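Local coordinates for protein type ii site-specific deoxyribonuclease (Klebsiella pneumoniae, PDB 6EKR) that probably cleaves double-stranded DNA at a specific recognition sequence, as a type IIP restriction endonuclease of the PD-(D/E)xK nuclease superfamily, at residues A[1-13]-A[24-36]. The protein carries 2 engineered substitutions. Numbering follows the deposited sequence.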
loop_
_atom_site.group_PDB
_atom_site.type_symbol
_atom_site.label_atom_id
_atom_site.label_comp_id
_atom_site.label_asym_id
_atom_site.label_seq_id
_atom_site.Cartn_x
_atom_site.Cartn_y
_atom_site.Cartn_z
HETATM N N MSE A 1 15.271 -16.418 -22.709
HETATM C CA MSE A 1 15.235 -16.687 -21.247
HETATM C C MSE A 1 15.807 -15.500 -20.491
HETATM O O MSE A 1 15.153 -14.933 -19.608
HETATM C CB MSE A 1 16.007 -17.970 -20.918
HETATM C CG MSE A 1 15.190 -19.245 -21.125
HETATM SE SE MSE A 1 16.241 -20.872 -21.459
HETATM C CE MSE A 1 14.793 -22.193 -21.557
ATOM N N ASP A 2 17.039 -15.142 -20.855
ATOM C CA ASP A 2 17.735 -13.941 -20.363
ATOM C C ASP A 2 17.757 -12.928 -21.506
ATOM O O ASP A 2 18.088 -11.757 -21.339
ATOM C CB ASP A 2 19.161 -14.314 -19.940
ATOM C CG ASP A 2 19.957 -13.125 -19.441
ATOM O OD1 ASP A 2 19.432 -12.358 -18.591
ATOM O OD2 ASP A 2 21.114 -12.972 -19.901
ATOM N N ILE A 3 17.390 -13.436 -22.676
ATOM C CA ILE A 3 17.229 -12.675 -23.894
ATOM C C ILE A 3 15.954 -11.856 -23.801
ATOM O O ILE A 3 15.838 -10.809 -24.440
ATOM C CB ILE A 3 17.111 -13.631 -25.110
ATOM C CG1 ILE A 3 18.298 -14.608 -25.167
ATOM C CG2 ILE A 3 16.989 -12.849 -26.417
ATOM C CD1 ILE A 3 18.196 -15.822 -24.238
ATOM N N LEU A 4 15.002 -12.337 -23.002
ATOM C CA LEU A 4 13.720 -11.661 -22.848
ATOM C C LEU A 4 13.859 -10.322 -22.119
ATOM O O LEU A 4 13.308 -9.317 -22.578
ATOM C CB LEU A 4 12.695 -12.574 -22.165
ATOM C CG LEU A 4 11.283 -12.017 -21.955
ATOM C CD1 LEU A 4 10.494 -11.933 -23.260
ATOM C CD2 LEU A 4 10.562 -12.852 -20.932
ATOM N N LYS A 5 14.603 -10.318 -21.007
ATOM C CA LYS A 5 14.894 -9.100 -20.241
ATOM C C LYS A 5 15.586 -8.043 -21.104
ATOM O O LYS A 5 15.135 -6.897 -21.187
ATOM C CB LYS A 5 15.763 -9.412 -19.017
ATOM C CG LYS A 5 15.720 -8.323 -17.938
ATOM C CD LYS A 5 17.050 -8.191 -17.182
ATOM C CE LYS A 5 17.119 -6.863 -16.397
ATOM N NZ LYS A 5 18.504 -6.481 -15.969
ATOM N N GLU A 6 16.679 -8.444 -21.745
ATOM C CA GLU A 6 17.398 -7.584 -22.660
ATOM C C GLU A 6 16.396 -6.969 -23.636
ATOM O O GLU A 6 16.391 -5.754 -23.845
ATOM C CB GLU A 6 18.491 -8.384 -23.381
ATOM C CG GLU A 6 19.221 -7.650 -24.514
ATOM C CD GLU A 6 19.809 -8.605 -25.578
ATOM O OE1 GLU A 6 19.221 -9.696 -25.827
ATOM O OE2 GLU A 6 20.862 -8.256 -26.175
ATOM N N LYS A 7 15.526 -7.807 -24.196
ATOM C CA LYS A 7 14.536 -7.351 -25.174
ATOM C C LYS A 7 13.505 -6.374 -24.612
ATOM O O LYS A 7 13.127 -5.426 -25.299
ATOM C CB LYS A 7 13.860 -8.532 -25.852
ATOM C CG LYS A 7 14.630 -9.044 -27.041
ATOM C CD LYS A 7 13.948 -10.249 -27.632
ATOM C CE LYS A 7 14.780 -10.867 -28.731
ATOM N NZ LYS A 7 14.091 -12.063 -29.300
ATOM N N ILE A 8 13.062 -6.602 -23.376
ATOM C CA ILE A 8 12.177 -5.654 -22.709
ATOM C C ILE A 8 12.893 -4.325 -22.471
ATOM O O ILE A 8 12.344 -3.252 -22.768
ATOM C CB ILE A 8 11.602 -6.207 -21.380
ATOM C CG1 ILE A 8 10.686 -7.392 -21.663
ATOM C CG2 ILE A 8 10.774 -5.142 -20.661
ATOM C CD1 ILE A 8 10.491 -8.308 -20.502
ATOM N N ASP A 9 14.123 -4.410 -21.954
ATOM C CA ASP A 9 14.941 -3.232 -21.639
ATOM C C ASP A 9 15.096 -2.321 -22.841
ATOM O O ASP A 9 15.077 -1.100 -22.703
ATOM C CB ASP A 9 16.316 -3.636 -21.101
ATOM C CG ASP A 9 16.272 -4.107 -19.640
ATOM O OD1 ASP A 9 15.205 -3.991 -18.983
ATOM O OD2 ASP A 9 17.319 -4.599 -19.147
ATOM N N VAL A 10 15.234 -2.926 -24.017
ATOM C CA VAL A 10 15.286 -2.180 -25.268
ATOM C C VAL A 10 13.995 -1.381 -25.475
ATOM O O VAL A 10 14.049 -0.195 -25.811
ATOM C CB VAL A 10 15.563 -3.106 -26.473
ATOM C CG1 VAL A 10 15.383 -2.363 -27.787
ATOM C CG2 VAL A 10 16.957 -3.703 -26.377
ATOM N N ALA A 11 12.847 -2.025 -25.259
ATOM C CA ALA A 11 11.558 -1.386 -25.510
ATOM C C ALA A 11 11.234 -0.390 -24.412
ATOM O O ALA A 11 10.603 0.647 -24.658
ATOM C CB ALA A 11 10.471 -2.417 -25.608
ATOM N N SER A 12 11.666 -0.728 -23.199
ATOM C CA SER A 12 11.465 0.111 -22.024
ATOM C C SER A 12 12.271 1.405 -22.137
ATOM O O SER A 12 11.774 2.479 -21.792
ATOM C CB SER A 12 11.835 -0.665 -20.755
ATOM O OG SER A 12 11.748 0.152 -19.605
ATOM N N ARG A 13 13.497 1.291 -22.649
ATOM C CA ARG A 13 14.382 2.431 -22.803
ATOM C C ARG A 13 13.893 3.358 -23.918
ATOM O O ARG A 13 13.883 4.577 -23.760
ATOM C CB ARG A 13 15.825 1.961 -23.031
ATOM C CG ARG A 13 16.909 2.941 -22.566
ATOM C CD ARG A 13 16.820 3.256 -21.061
ATOM N NE ARG A 13 17.256 4.626 -20.789
ATOM C CZ ARG A 13 16.634 5.478 -19.969
ATOM N NH1 ARG A 13 15.524 5.111 -19.330
ATOM N NH2 ARG A 13 17.118 6.709 -19.803
ATOM N N ALA A 24 9.861 -2.571 -30.928
ATOM C CA ALA A 24 10.685 -3.282 -29.938
ATOM C C ALA A 24 9.853 -4.009 -28.910
ATOM O O ALA A 24 10.323 -4.955 -28.273
ATOM C CB ALA A 24 11.626 -2.327 -29.244
ATOM N N THR A 25 8.619 -3.537 -28.737
ATOM C CA THR A 25 7.672 -4.126 -27.791
ATOM C C THR A 25 6.940 -5.316 -28.422
ATOM O O THR A 25 6.635 -6.290 -27.739
ATOM C CB THR A 25 6.704 -3.058 -27.141
ATOM O OG1 THR A 25 5.862 -3.684 -26.171
ATOM C CG2 THR A 25 5.802 -2.436 -28.140
ATOM N N LEU A 26 6.693 -5.258 -29.724
ATOM C CA LEU A 26 6.153 -6.424 -30.427
ATOM C C LEU A 26 7.154 -7.574 -30.420
ATOM O O LEU A 26 6.783 -8.731 -30.262
ATOM C CB LEU A 26 5.726 -6.068 -31.848
ATOM C CG LEU A 26 4.640 -4.986 -31.937
ATOM C CD1 LEU A 26 4.237 -4.716 -33.388
ATOM C CD2 LEU A 26 3.423 -5.330 -31.092
ATOM N N GLN A 27 8.429 -7.226 -30.549
ATOM C CA GLN A 27 9.539 -8.171 -30.474
ATOM C C GLN A 27 9.623 -8.897 -29.121
ATOM O O GLN A 27 10.103 -10.027 -29.045
ATOM C CB GLN A 27 10.848 -7.433 -30.745
ATOM C CG GLN A 27 11.893 -8.252 -31.463
ATOM C CD GLN A 27 11.789 -8.115 -32.966
ATOM O OE1 GLN A 27 12.009 -7.035 -33.515
ATOM N NE2 GLN A 27 11.459 -9.216 -33.644
ATOM N N VAL A 28 9.161 -8.246 -28.059
ATOM C CA VAL A 28 9.091 -8.878 -26.745
ATOM C C VAL A 28 7.966 -9.907 -26.716
ATOM O O VAL A 28 8.121 -11.003 -26.157
ATOM C CB VAL A 28 8.898 -7.850 -25.616
ATOM C CG1 VAL A 28 8.605 -8.544 -24.291
ATOM C CG2 VAL A 28 10.121 -6.984 -25.490
ATOM N N ILE A 29 6.838 -9.556 -27.329
ATOM C CA ILE A 29 5.716 -10.484 -27.419
ATOM C C ILE A 29 6.111 -11.705 -28.238
ATOM O O ILE A 29 5.960 -12.839 -27.771
ATOM C CB ILE A 29 4.443 -9.833 -27.978
ATOM C CG1 ILE A 29 4.053 -8.624 -27.125
ATOM C CG2 ILE A 29 3.315 -10.837 -27.936
ATOM C CD1 ILE A 29 3.207 -7.596 -27.832
ATOM N N GLU A 30 6.648 -11.472 -29.431
ATOM C CA GLU A 30 7.107 -12.555 -30.284
ATOM C C GLU A 30 7.930 -13.553 -29.489
ATOM O O GLU A 30 7.684 -14.750 -29.541
ATOM C CB GLU A 30 7.919 -12.004 -31.453
ATOM C CG GLU A 30 8.584 -13.069 -32.309
ATOM C CD GLU A 30 8.950 -12.569 -33.692
ATOM O OE1 GLU A 30 8.331 -11.588 -34.159
ATOM O OE2 GLU A 30 9.854 -13.165 -34.314
ATOM N N HIS A 31 8.876 -13.038 -28.716
ATOM C CA HIS A 31 9.875 -13.868 -28.043
ATOM C C HIS A 31 9.360 -14.570 -26.798
ATOM O O HIS A 31 9.787 -15.685 -26.500
ATOM C CB HIS A 31 11.119 -13.036 -27.703
ATOM C CG HIS A 31 12.213 -13.816 -27.036
ATOM N ND1 HIS A 31 13.220 -14.443 -27.742
ATOM C CD2 HIS A 31 12.460 -14.065 -25.728
ATOM C CE1 HIS A 31 14.041 -15.041 -26.896
ATOM N NE2 HIS A 31 13.598 -14.833 -25.668
ATOM N N ALA A 32 8.466 -13.922 -26.062
ATOM C CA ALA A 32 7.889 -14.544 -24.874
ATOM C C ALA A 32 6.988 -15.706 -25.281
ATOM O O ALA A 32 7.001 -16.765 -24.636
ATOM C CB ALA A 32 7.117 -13.528 -24.056
HETATM N N MSE A 33 6.227 -15.494 -26.360
HETATM C CA MSE A 33 5.346 -16.515 -26.931
HETATM C C MSE A 33 6.111 -17.756 -27.402
HETATM O O MSE A 33 5.735 -18.880 -27.075
HETATM C CB MSE A 33 4.517 -15.939 -28.080
HETATM C CG MSE A 33 3.382 -15.023 -27.645
HETATM SE SE MSE A 33 1.990 -15.946 -26.619
HETATM C CE MSE A 33 1.164 -16.940 -28.084
ATOM N N LEU A 34 7.190 -17.550 -28.152
ATOM C CA LEU A 34 8.003 -18.656 -28.632
ATOM C C LEU A 34 8.771 -19.340 -27.506
ATOM O O LEU A 34 9.093 -20.523 -27.605
ATOM C CB LEU A 34 8.956 -18.206 -29.743
ATOM C CG LEU A 34 8.333 -17.665 -31.037
ATOM C CD1 LEU A 34 9.402 -17.225 -32.004
ATOM C CD2 LEU A 34 7.415 -18.672 -31.695
ATOM N N LEU A 35 9.060 -18.606 -26.439
ATOM C CA LEU A 35 9.750 -19.187 -25.292
ATOM C C LEU A 35 8.887 -20.229 -24.602
ATOM O O LEU A 35 9.329 -21.360 -24.391
ATOM C CB LEU A 35 10.162 -18.101 -24.287
ATOM C CG LEU A 35 11.643 -17.755 -24.095
ATOM C CD1 LEU A 35 11.771 -16.555 -23.174
ATOM C CD2 LEU A 35 12.396 -18.937 -23.519
ATOM N N LEU A 36 7.658 -19.831 -24.254
ATOM C CA LEU A 36 6.686 -20.700 -23.579
ATOM C C LEU A 36 6.344 -21.879 -24.479
ATOM O O LEU A 36 6.279 -23.019 -24.021
ATOM C CB LEU A 36 5.411 -19.924 -23.212
ATOM C CG LEU A 36 5.438 -18.671 -22.318
ATOM C CD1 LEU A 36 4.127 -17.926 -22.381
ATOM C CD2 LEU A 36 5.738 -19.026 -20.884
#
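The N-terminal helical hairpin of the chain packs through Leu4, a knob set into a hole formed by Val28, His31, Ala32 and Leu35 of the facing helix. With CG anti to the backbone N (chi1 -179°), Leu4 swings its end toward that helix, and its CD1 lies 3.8 Å from Ala32 CB while also meeting the His31 ring edge at CD2. Lys7 runs as an extended chain across His31 at about a right angle; its NZ comes 3.0 Å from His31 ND1, approaching the ring obliquely. On the same imidazole, Ile3 CG2 lies 3.7 Å from His31 CE1, again obliquely, and the backbone N of Met1 sits in the ring plane at the NE2 edge.

Segments 3-13 and 24-36, parts of helices 3-16 and 22-39, run nearly antiparallel, their axes 8.4 Å apart at closest approach and 159° between directions. They draw together toward the short connection between them, where Ala11 CB rests 3.8 Å from Ala24 CB and the CA atoms of this small pair are only 4.9 Å apart. In between, Val28 uses both branches: CG1 touches Ile8 CG1 at 3.5 Å, and CG2 faces the carbonyl O of Lys7. At the diverging end, selenomethionine Met1 brings CG against Leu35 CD2, 3.7 Å away. Helix 101-125 backs the first helix, with Cys121 and Phe122 against Leu4 and Phe122 also on Ile8, while Phe136 of helix 132-148 covers Thr25 and Val28.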